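Local coordinates for enoyl-CoA hydratase (Mycobacterium avium, PDB 3OC7), which probably catalyses the reversible addition of water to the double bond of enoyl-CoA thioesters in fatty acid metabolism, as a member of the crotonase family, at residues M89-A94 / E240-F245; A114-V119 / A135-S140; S139-T144 / E176-R181; P152-L157 / R236-S241. All coordinates share one frame; numbering follows the deposited sequence.

Contact 1 of 4, residues M89-A94 / E240-F245; sequences MAVERA and ESARLF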
# COMPACT_ATOMS: atom_id res chain seq x y z
N MET A 89 -32.08 12.91 9.58
CA MET A 89 -31.12 13.02 10.69
C MET A 89 -29.86 12.18 10.45
O MET A 89 -28.74 12.63 10.73
CB MET A 89 -31.77 12.66 12.04
CG MET A 89 -32.64 13.76 12.66
SD MET A 89 -33.59 13.28 14.13
CE MET A 89 -32.33 13.19 15.40
N ALA A 90 -30.04 10.97 9.90
CA ALA A 90 -28.91 10.07 9.59
C ALA A 90 -28.00 10.58 8.46
O ALA A 90 -26.77 10.51 8.59
CB ALA A 90 -29.41 8.65 9.27
N VAL A 91 -28.58 11.10 7.37
CA VAL A 91 -27.77 11.65 6.27
C VAL A 91 -26.94 12.88 6.70
O VAL A 91 -25.78 13.04 6.30
CB VAL A 91 -28.61 11.89 4.95
CG1 VAL A 91 -29.55 13.11 5.08
CG2 VAL A 91 -27.69 12.02 3.74
N GLU A 92 -27.53 13.75 7.53
CA GLU A 92 -26.82 14.92 8.07
C GLU A 92 -25.71 14.53 9.05
O GLU A 92 -24.65 15.15 9.07
CB GLU A 92 -27.79 15.90 8.74
CG GLU A 92 -28.53 16.82 7.78
CD GLU A 92 -27.65 17.38 6.67
OE1 GLU A 92 -26.60 18.01 6.95
OE2 GLU A 92 -28.02 17.19 5.50
N ARG A 93 -25.96 13.51 9.88
CA ARG A 93 -24.92 12.99 10.79
C ARG A 93 -23.67 12.51 10.00
O ARG A 93 -22.51 12.77 10.40
CB ARG A 93 -25.44 11.85 11.69
CG ARG A 93 -26.34 12.27 12.87
CD ARG A 93 -26.40 11.15 13.93
NE ARG A 93 -26.92 9.88 13.41
CZ ARG A 93 -28.22 9.59 13.30
NH1 ARG A 93 -29.14 10.48 13.66
NH2 ARG A 93 -28.60 8.41 12.82
N ALA A 94 -23.91 11.80 8.90
CA ALA A 94 -22.82 11.33 8.03
C ALA A 94 -22.04 12.46 7.35
O ALA A 94 -20.79 12.45 7.37
CB ALA A 94 -23.35 10.34 7.00
N GLU A 240 -25.61 6.27 1.35
CA GLU A 240 -25.55 4.85 1.71
C GLU A 240 -25.70 4.61 3.23
O GLU A 240 -26.46 3.73 3.66
CB GLU A 240 -24.24 4.21 1.19
CG GLU A 240 -24.06 2.74 1.59
CD GLU A 240 -22.79 2.08 1.04
OE1 GLU A 240 -22.04 2.71 0.26
OE2 GLU A 240 -22.56 0.90 1.39
N SER A 241 -24.97 5.39 4.03
CA SER A 241 -25.03 5.32 5.50
C SER A 241 -26.47 5.46 6.01
O SER A 241 -26.93 4.69 6.86
CB SER A 241 -24.13 6.43 6.10
OG SER A 241 -24.11 6.42 7.53
N ALA A 242 -27.18 6.45 5.48
CA ALA A 242 -28.56 6.71 5.89
C ALA A 242 -29.56 5.62 5.48
O ALA A 242 -30.45 5.27 6.27
CB ALA A 242 -29.01 8.09 5.38
N ARG A 243 -29.43 5.11 4.25
CA ARG A 243 -30.24 3.96 3.80
C ARG A 243 -30.06 2.73 4.70
O ARG A 243 -31.03 2.06 5.06
CB ARG A 243 -29.92 3.57 2.35
CG ARG A 243 -30.42 4.53 1.28
CD ARG A 243 -30.46 3.88 -0.11
NE ARG A 243 -29.16 3.38 -0.57
CZ ARG A 243 -28.20 4.13 -1.12
NH1 ARG A 243 -28.38 5.44 -1.28
NH2 ARG A 243 -27.06 3.57 -1.49
N LEU A 244 -28.81 2.43 5.07
CA LEU A 244 -28.57 1.29 5.95
C LEU A 244 -29.16 1.52 7.36
O LEU A 244 -29.76 0.61 7.93
CB LEU A 244 -27.08 0.93 6.01
CG LEU A 244 -26.42 0.41 4.71
CD1 LEU A 244 -24.89 0.53 4.79
CD2 LEU A 244 -26.84 -1.04 4.38
N PHE A 245 -29.01 2.73 7.89
CA PHE A 245 -29.51 3.04 9.25
C PHE A 245 -31.02 2.76 9.45
O PHE A 245 -31.43 2.27 10.51
CB PHE A 245 -29.17 4.50 9.64
CG PHE A 245 -29.45 4.82 11.10
CD1 PHE A 245 -28.52 4.50 12.10
CD2 PHE A 245 -30.63 5.44 11.48
CE1 PHE A 245 -28.78 4.78 13.44
CE2 PHE A 245 -30.90 5.73 12.83
CZ PHE A 245 -29.96 5.40 13.81
O HOH W 1 -25.83 7.88 9.26
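Arg93 and Phe245 meet with their side chains crossed at about a right angle, at the more exposed side of this helix pair. The terminal nitrogen NH2 of Arg93 sits above the centre of the Phe245 ring, 3.4 Å from its CZ. The ring is met on its face by an N-H-bearing corner rather than by a flat guanidinium, since the two planes stand 64° apart. This is a cation-pi contact, with Arg93 CZ over the ring face, 4.8 Å from the centroid. Phe245 CG lies anti to its backbone N (chi1 -171°); the arginine chain bends at chi3, and one face of its guanidinium lies over Ala90 CA, which is offset toward the rim of the group.

Further in, the side chains shrink to methyls. Ala90 CB meets Ala242 CB at 4.0 Å and also touches Phe245 CD2. Ala242 CB reaches past it to the first helix's backbone, 3.6 Å from Val91 N, and packs against Val91 CB at 3.8 Å. On the other flank Ala94 faces Ser241. In the one described of two deposited Ser241 conformers, a water links its OG to Ala90 O.

With so little bulk between them, the short helical segments approach to 8.1 Å between axes, at 141° between their directions. Helix 212-245, which also packs on the second subunit, is thereby laid against helix 86-106. The arrangement is that of a close, alanine-faced, roughly antiparallel helix pair with a cation-pi contact at its exposed side, here within the crotonase fold.

Contact 2 of 4, residues A114-V119 / A135-S140; sequences AIDGHV and AGPRSS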
# COMPACT_ATOMS: atom_id res chain seq x y z
N ALA A 114 -3.17 11.03 20.25
CA ALA A 114 -2.62 10.37 21.45
C ALA A 114 -3.70 9.49 22.10
O ALA A 114 -4.58 10.00 22.82
CB ALA A 114 -2.06 11.43 22.45
N ILE A 115 -3.64 8.18 21.81
CA ILE A 115 -4.70 7.20 22.16
C ILE A 115 -4.23 6.29 23.31
O ILE A 115 -3.17 5.69 23.22
CB ILE A 115 -5.05 6.30 20.91
CG1 ILE A 115 -5.43 7.14 19.66
CG2 ILE A 115 -6.11 5.24 21.23
CD1 ILE A 115 -5.14 6.44 18.29
N ASP A 116 -5.03 6.18 24.39
CA ASP A 116 -4.79 5.09 25.41
C ASP A 116 -6.14 4.58 25.96
O ASP A 116 -6.48 4.76 27.15
CB ASP A 116 -3.82 5.52 26.54
CG ASP A 116 -3.19 4.34 27.26
OD1 ASP A 116 -3.13 3.21 26.70
OD2 ASP A 116 -2.75 4.52 28.43
N GLY A 117 -6.91 3.93 25.08
CA GLY A 117 -8.28 3.50 25.39
C GLY A 117 -8.99 2.91 24.18
O GLY A 117 -8.38 2.74 23.12
N HIS A 118 -10.29 2.62 24.33
CA HIS A 118 -11.08 1.94 23.30
C HIS A 118 -11.45 2.88 22.13
O HIS A 118 -11.75 4.07 22.32
CB HIS A 118 -12.33 1.29 23.91
CG HIS A 118 -12.04 0.41 25.10
ND1 HIS A 118 -11.27 -0.73 25.02
CD2 HIS A 118 -12.44 0.51 26.40
CE1 HIS A 118 -11.19 -1.29 26.22
NE2 HIS A 118 -11.89 -0.56 27.07
N VAL A 119 -11.40 2.32 20.91
CA VAL A 119 -11.80 3.00 19.66
C VAL A 119 -12.87 2.15 18.92
O VAL A 119 -12.64 0.97 18.61
CB VAL A 119 -10.57 3.22 18.73
CG1 VAL A 119 -10.98 3.86 17.35
CG2 VAL A 119 -9.47 4.04 19.43
N ALA A 135 -0.52 4.84 19.96
CA ALA A 135 -1.42 4.18 20.94
C ALA A 135 -0.70 3.38 22.03
O ALA A 135 0.27 2.65 21.75
CB ALA A 135 -2.43 3.28 20.24
N GLY A 136 -1.19 3.52 23.27
CA GLY A 136 -0.61 2.87 24.45
C GLY A 136 -1.28 1.55 24.84
O GLY A 136 -2.20 1.07 24.13
N PRO A 137 -0.85 0.94 25.98
CA PRO A 137 -1.21 -0.46 26.34
C PRO A 137 -2.66 -0.74 26.76
O PRO A 137 -3.04 -1.92 26.84
CB PRO A 137 -0.21 -0.81 27.47
CG PRO A 137 0.10 0.52 28.11
CD PRO A 137 0.06 1.54 26.98
N ARG A 138 -3.47 0.29 27.03
CA ARG A 138 -4.90 0.10 27.30
C ARG A 138 -5.78 0.08 26.05
O ARG A 138 -6.99 -0.16 26.15
CB ARG A 138 -5.43 1.21 28.23
CG ARG A 138 -4.69 1.36 29.55
CD ARG A 138 -5.47 2.23 30.52
NE ARG A 138 -5.93 3.47 29.92
CZ ARG A 138 -6.64 4.40 30.56
NH1 ARG A 138 -6.97 4.24 31.84
NH2 ARG A 138 -7.03 5.50 29.90
N SER A 139 -5.18 0.30 24.88
CA SER A 139 -5.96 0.51 23.64
C SER A 139 -6.60 -0.77 23.09
O SER A 139 -6.02 -1.86 23.19
CB SER A 139 -5.07 1.17 22.57
OG SER A 139 -4.48 2.38 23.03
N SER A 140 -7.80 -0.64 22.50
CA SER A 140 -8.42 -1.74 21.71
C SER A 140 -9.19 -1.18 20.50
O SER A 140 -9.64 -0.02 20.55
CB SER A 140 -9.34 -2.64 22.57
OG SER A 140 -10.66 -2.13 22.65
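Ile115 and Ala135 pair as neighbours in a parallel ladder, and His118 and Ser140 do so in a second one, the register slipping by two residues between them. The backbone bonds are few: Gly136 N gives to Ile115 O at 2.9 Å and Val119 N to Ser140 O at 3.0 Å, while Ser140 N to Gly117 O is weak. The slip is absorbed by a type I turn from Gly136 to Ser139, whose Gly136 O accepts from both the N and the OG of Ser139.

Asp116 holds that turn through both its carboxylate and its backbone carbonyl. Its OD1 takes Arg138 N on the syn side at 3.0 Å. Its carbonyl O takes two donors from the same guanidinium: Arg138 NH2 at 2.9 Å, nearly in line with the C=O though the N-H is bent to 147°, and Arg138 NE at 3.1 Å, from above the carbonyl plane. Bent at chi3 (-49°), the arginine presents this edge to a backbone oxygen; the carboxylate is only a long ionic partner, OD2 lying well out of the guanidinium plane. At the second ladder His118 ND1 and Ser140 OG share a bond of 2.8 Å at the edge of the imidazole, near its plane.

Apolar contact is slight, chiefly Ile115 CB against Ala135 CB at 4.1 Å.

Around this pairing, Ile115 and Val119 pack on Phe68 and on helix 123-129, and Ala114 and Asp116 on helix 196-208. Strands 111-115 and 132-135 belong to the six-stranded sheet and strands 118-120 and 140-142 to the three-stranded one, so the paired chains pass together from one sheet into the other.

Contact 3 of 4, residues S139-T144 / E176-R181; sequences SSFALT and EKFDAR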
# COMPACT_ATOMS: atom_id res chain seq x y z
N SER A 139 -5.18 0.30 24.88
CA SER A 139 -5.96 0.51 23.64
C SER A 139 -6.60 -0.77 23.09
O SER A 139 -6.02 -1.86 23.19
CB SER A 139 -5.07 1.17 22.57
OG SER A 139 -4.48 2.38 23.03
N SER A 140 -7.80 -0.64 22.50
CA SER A 140 -8.42 -1.74 21.71
C SER A 140 -9.19 -1.18 20.50
O SER A 140 -9.64 -0.02 20.55
CB SER A 140 -9.34 -2.64 22.57
OG SER A 140 -10.66 -2.13 22.65
N PHE A 141 -9.35 -2.01 19.45
CA PHE A 141 -9.98 -1.63 18.18
C PHE A 141 -10.90 -2.77 17.66
O PHE A 141 -10.49 -3.95 17.68
CB PHE A 141 -8.89 -1.35 17.11
CG PHE A 141 -7.79 -0.38 17.56
CD1 PHE A 141 -6.68 -0.82 18.30
CD2 PHE A 141 -7.86 0.98 17.23
CE1 PHE A 141 -5.68 0.08 18.72
CE2 PHE A 141 -6.86 1.88 17.63
CZ PHE A 141 -5.78 1.45 18.38
N ALA A 142 -12.13 -2.46 17.21
CA ALA A 142 -13.04 -3.46 16.58
C ALA A 142 -14.07 -2.81 15.63
O ALA A 142 -14.70 -1.81 15.99
CB ALA A 142 -13.77 -4.30 17.65
N LEU A 143 -14.20 -3.37 14.42
CA LEU A 143 -15.17 -2.90 13.41
C LEU A 143 -16.35 -3.89 13.35
O LEU A 143 -16.36 -4.80 12.51
CB LEU A 143 -14.50 -2.77 12.01
CG LEU A 143 -13.40 -1.71 11.85
CD1 LEU A 143 -12.29 -2.17 10.88
CD2 LEU A 143 -13.95 -0.35 11.42
N THR A 144 -17.32 -3.71 14.24
CA THR A 144 -18.45 -4.65 14.36
C THR A 144 -19.73 -4.25 13.60
O THR A 144 -20.81 -4.82 13.87
CB THR A 144 -18.80 -4.92 15.84
OG1 THR A 144 -19.05 -3.67 16.49
CG2 THR A 144 -17.66 -5.70 16.53
N GLU A 176 -13.36 -8.88 14.22
CA GLU A 176 -12.42 -9.25 15.31
C GLU A 176 -11.87 -8.02 16.07
O GLU A 176 -11.57 -6.97 15.46
CB GLU A 176 -11.22 -10.03 14.75
CG GLU A 176 -11.50 -11.46 14.23
CD GLU A 176 -10.39 -11.98 13.32
OE1 GLU A 176 -10.25 -11.49 12.17
OE2 GLU A 176 -9.64 -12.89 13.74
N LYS A 177 -11.70 -8.18 17.39
CA LYS A 177 -11.01 -7.19 18.22
C LYS A 177 -9.49 -7.36 18.14
O LYS A 177 -8.99 -8.50 18.15
CB LYS A 177 -11.47 -7.33 19.69
CG LYS A 177 -11.03 -6.17 20.60
CD LYS A 177 -11.37 -6.44 22.08
CE LYS A 177 -12.85 -6.43 22.34
NZ LYS A 177 -13.12 -6.84 23.75
N PHE A 178 -8.75 -6.25 18.10
CA PHE A 178 -7.27 -6.27 18.05
C PHE A 178 -6.59 -5.15 18.88
O PHE A 178 -7.26 -4.21 19.31
CB PHE A 178 -6.76 -6.33 16.59
CG PHE A 178 -7.22 -5.18 15.69
CD1 PHE A 178 -8.47 -5.22 15.04
CD2 PHE A 178 -6.39 -4.06 15.48
CE1 PHE A 178 -8.88 -4.19 14.21
CE2 PHE A 178 -6.81 -3.01 14.64
CZ PHE A 178 -8.05 -3.08 14.01
N ASP A 179 -5.27 -5.28 19.09
CA ASP A 179 -4.49 -4.37 19.97
C ASP A 179 -3.61 -3.34 19.22
O ASP A 179 -3.63 -3.29 17.97
CB ASP A 179 -3.67 -5.17 21.01
CG ASP A 179 -2.59 -6.09 20.37
OD1 ASP A 179 -2.21 -5.88 19.19
OD2 ASP A 179 -2.09 -7.02 21.05
N ALA A 180 -2.84 -2.54 19.97
CA ALA A 180 -1.96 -1.50 19.40
C ALA A 180 -0.87 -2.03 18.45
O ALA A 180 -0.61 -1.42 17.40
CB ALA A 180 -1.34 -0.63 20.51
N ARG A 181 -0.22 -3.13 18.83
CA ARG A 181 0.80 -3.78 17.99
C ARG A 181 0.24 -4.18 16.61
O ARG A 181 0.87 -3.91 15.55
CB ARG A 181 1.41 -4.97 18.74
O HOH W 2 -3.20 -2.37 22.92
O HOH W 3 -12.67 -5.55 13.23
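Phe141 and Phe178 form the dense half of the contact, joined through both backbone and side chain. As a single antiparallel hydrogen-bonded pair they exchange two bonds, Phe141 N to Phe178 O at 3.0 Å and Phe178 N to Phe141 O at 2.9 Å. The side chains cross, yet the rings stack little: their planes are 18° apart but slid past each other, with centroids 5.7 Å apart. What lies over the Phe178 face is instead Phe141 CB, a CH-pi contact 3.8 Å from the centroid. Phe178 CG sits between its own backbone N and carbonyl carbon (chi1 58°), which starts the ring back toward the strand. The Phe141 ring in turn directs its edge at Phe178 O.

Beyond this pair direct backbone bonds give way to water bridges. One molecule joins Ser139 O to Ala180 N, another Leu143 N to Glu176 O. Ala142 CB still rests near Lys177 CA at 4.0 Å, but the exposed lysine leads its amino end away. Asp179 also turns from the strand, its OD1 capping Arg182 N at the start of helix 180-186.

Phe141 and Phe178 both reach Ala183 of that helix and the nearby Leu188, while Tyr171 of helix 165-174 meets the Phe178 ring. Across strand 140-142 lies strand 118-120, so the 176-179 segment runs beside what is otherwise the outermost strand of the three-stranded sheet.

Contact 4 of 4, residues P152-L157 / R236-S241; sequences PAIISL and RLAEES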
# COMPACT_ATOMS: atom_id res chain seq x y z
N PRO A 152 -18.99 0.09 7.47
CA PRO A 152 -18.14 1.26 7.77
C PRO A 152 -17.99 2.25 6.57
O PRO A 152 -16.87 2.48 6.08
CB PRO A 152 -16.79 0.64 8.19
CG PRO A 152 -16.96 -0.89 8.12
CD PRO A 152 -18.20 -1.15 7.31
N ALA A 153 -19.11 2.85 6.13
CA ALA A 153 -19.14 3.65 4.91
C ALA A 153 -18.35 4.98 4.94
O ALA A 153 -17.33 5.12 4.24
CB ALA A 153 -20.61 3.85 4.42
N ILE A 154 -18.81 5.94 5.75
CA ILE A 154 -18.15 7.25 5.86
C ILE A 154 -16.68 7.17 6.29
O ILE A 154 -15.83 7.91 5.74
CB ILE A 154 -18.94 8.22 6.79
CG1 ILE A 154 -20.19 8.73 6.05
CG2 ILE A 154 -18.00 9.37 7.33
CD1 ILE A 154 -19.92 9.81 4.97
N ILE A 155 -16.37 6.29 7.25
CA ILE A 155 -14.98 6.21 7.75
C ILE A 155 -13.97 5.64 6.72
O ILE A 155 -12.75 5.81 6.87
CB ILE A 155 -14.87 5.49 9.12
CG1 ILE A 155 -15.27 4.02 9.03
CG2 ILE A 155 -15.69 6.23 10.21
CD1 ILE A 155 -15.21 3.28 10.37
N SER A 156 -14.49 4.98 5.67
CA SER A 156 -13.68 4.49 4.53
C SER A 156 -12.88 5.61 3.82
O SER A 156 -11.82 5.34 3.23
CB SER A 156 -14.54 3.71 3.50
OG SER A 156 -15.01 2.46 4.01
N LEU A 157 -13.37 6.85 3.91
CA LEU A 157 -12.69 8.03 3.32
C LEU A 157 -11.23 8.23 3.81
O LEU A 157 -10.37 8.66 3.03
CB LEU A 157 -13.51 9.32 3.57
CG LEU A 157 -14.84 9.46 2.83
CD1 LEU A 157 -15.66 10.63 3.40
CD2 LEU A 157 -14.62 9.60 1.31
N ARG A 236 -22.09 10.24 -1.99
CA ARG A 236 -22.58 8.87 -2.22
C ARG A 236 -22.51 8.02 -0.94
O ARG A 236 -23.46 7.29 -0.62
CB ARG A 236 -21.81 8.20 -3.37
CG ARG A 236 -22.36 6.83 -3.79
CD ARG A 236 -21.52 6.21 -4.90
NE ARG A 236 -20.10 6.23 -4.57
CZ ARG A 236 -19.48 5.29 -3.86
NH1 ARG A 236 -20.16 4.25 -3.39
NH2 ARG A 236 -18.18 5.40 -3.62
N LEU A 237 -21.39 8.12 -0.20
CA LEU A 237 -21.23 7.38 1.06
C LEU A 237 -22.17 7.85 2.19
O LEU A 237 -22.64 7.02 2.98
CB LEU A 237 -19.76 7.35 1.53
CG LEU A 237 -18.75 6.59 0.65
CD1 LEU A 237 -17.30 6.94 1.12
CD2 LEU A 237 -18.98 5.06 0.63
N ALA A 238 -22.46 9.16 2.25
CA ALA A 238 -23.44 9.69 3.22
C ALA A 238 -24.87 9.15 2.96
O ALA A 238 -25.57 8.76 3.90
CB ALA A 238 -23.42 11.26 3.25
N GLU A 239 -25.28 9.10 1.69
CA GLU A 239 -26.59 8.53 1.30
C GLU A 239 -26.68 7.02 1.62
O GLU A 239 -27.71 6.54 2.13
CB GLU A 239 -26.90 8.84 -0.18
CG GLU A 239 -27.09 10.35 -0.44
CD GLU A 239 -27.33 10.74 -1.89
OE1 GLU A 239 -27.71 9.88 -2.71
OE2 GLU A 239 -27.13 11.93 -2.22
N GLU A 240 -25.61 6.27 1.35
CA GLU A 240 -25.55 4.85 1.71
C GLU A 240 -25.70 4.61 3.23
O GLU A 240 -26.46 3.73 3.66
CB GLU A 240 -24.24 4.21 1.19
CG GLU A 240 -24.06 2.74 1.59
CD GLU A 240 -22.79 2.08 1.04
OE1 GLU A 240 -22.04 2.71 0.26
OE2 GLU A 240 -22.56 0.90 1.39
N SER A 241 -24.97 5.39 4.03
CA SER A 241 -25.03 5.32 5.50
C SER A 241 -26.47 5.46 6.01
O SER A 241 -26.93 4.69 6.86
CB SER A 241 -24.13 6.43 6.10
OG SER A 241 -24.11 6.42 7.53
O HOH W 4 -21.33 5.34 7.86
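Beside the points where Ala153 and Leu157 touch Leu237, the loop is drawn tight by Ser156 OG, which gives a bond of 2.8 Å to Pro152 O and has a second partner in the hydroxyl of Tyr172. A type I turn from Ala153 to Ser156 lies within the span so tied, closed by Ser156 N to Ala153 O at 3.2 Å.

The turn offers its side chains and one carbonyl to a helix that answers almost entirely with carbon. Leu237 is the main side chain of the helix in the contact. Its CD1 comes within 3.6 Å of Ala153 O and also 3.8 Å from Leu157 CD2, the two leucines sliding past each other in opposite directions. Its CD2 faces Ala153 CB more loosely, at 4.3 Å.

In the crotonase fold of this trimer, the contact sets the turn before helix 156-159 against the long helix 212-245, close to where a second subunit joins. Leu221 of that subunit packs on both Leu237 and Ser156, so the buried leucine serves the intrachain and the intersubunit surface together.

Ile154 works on the other flank. Its chi2 of -76° carries CD1 to the helix backbone, where it lies 3.8 Å from Ala238 N and 4.2 Å from Ala238 CB. Farther along, the carboxylate carbon of Glu240 only grazes the methyl of Ala153, and Ala217 of the second subunit packs on the same glutamate. Helix 86-106 closes over the Ile154 flank through Ala94, Met97 and Met101. Leu237 also has a bound 1,2-ethanediol about 4 Å from its side chain, probably from the crystallisation liquor.

Contacts 1 and 4 share helix 212-245 and lie about 8 Å apart between centres; Ala94 touches both Ile154 and Ala238, so the two packings adjoin beside the second subunit. Contact 4 is buried, whereas contact 1 grades from buried alanines to a more exposed cation-pi contact. Contacts 2 and 3, both buried, share Ser139 and Ser140 and flank one strand: Val119 meets Phe141 between them. Their chemistry is that of strands and turns, backbone hydrogen bonds with ionic or water-mediated edges, against the mainly apolar packing of contacts 1 and 4. Contacts 3 and 4 touch through Leu143 and Ile155.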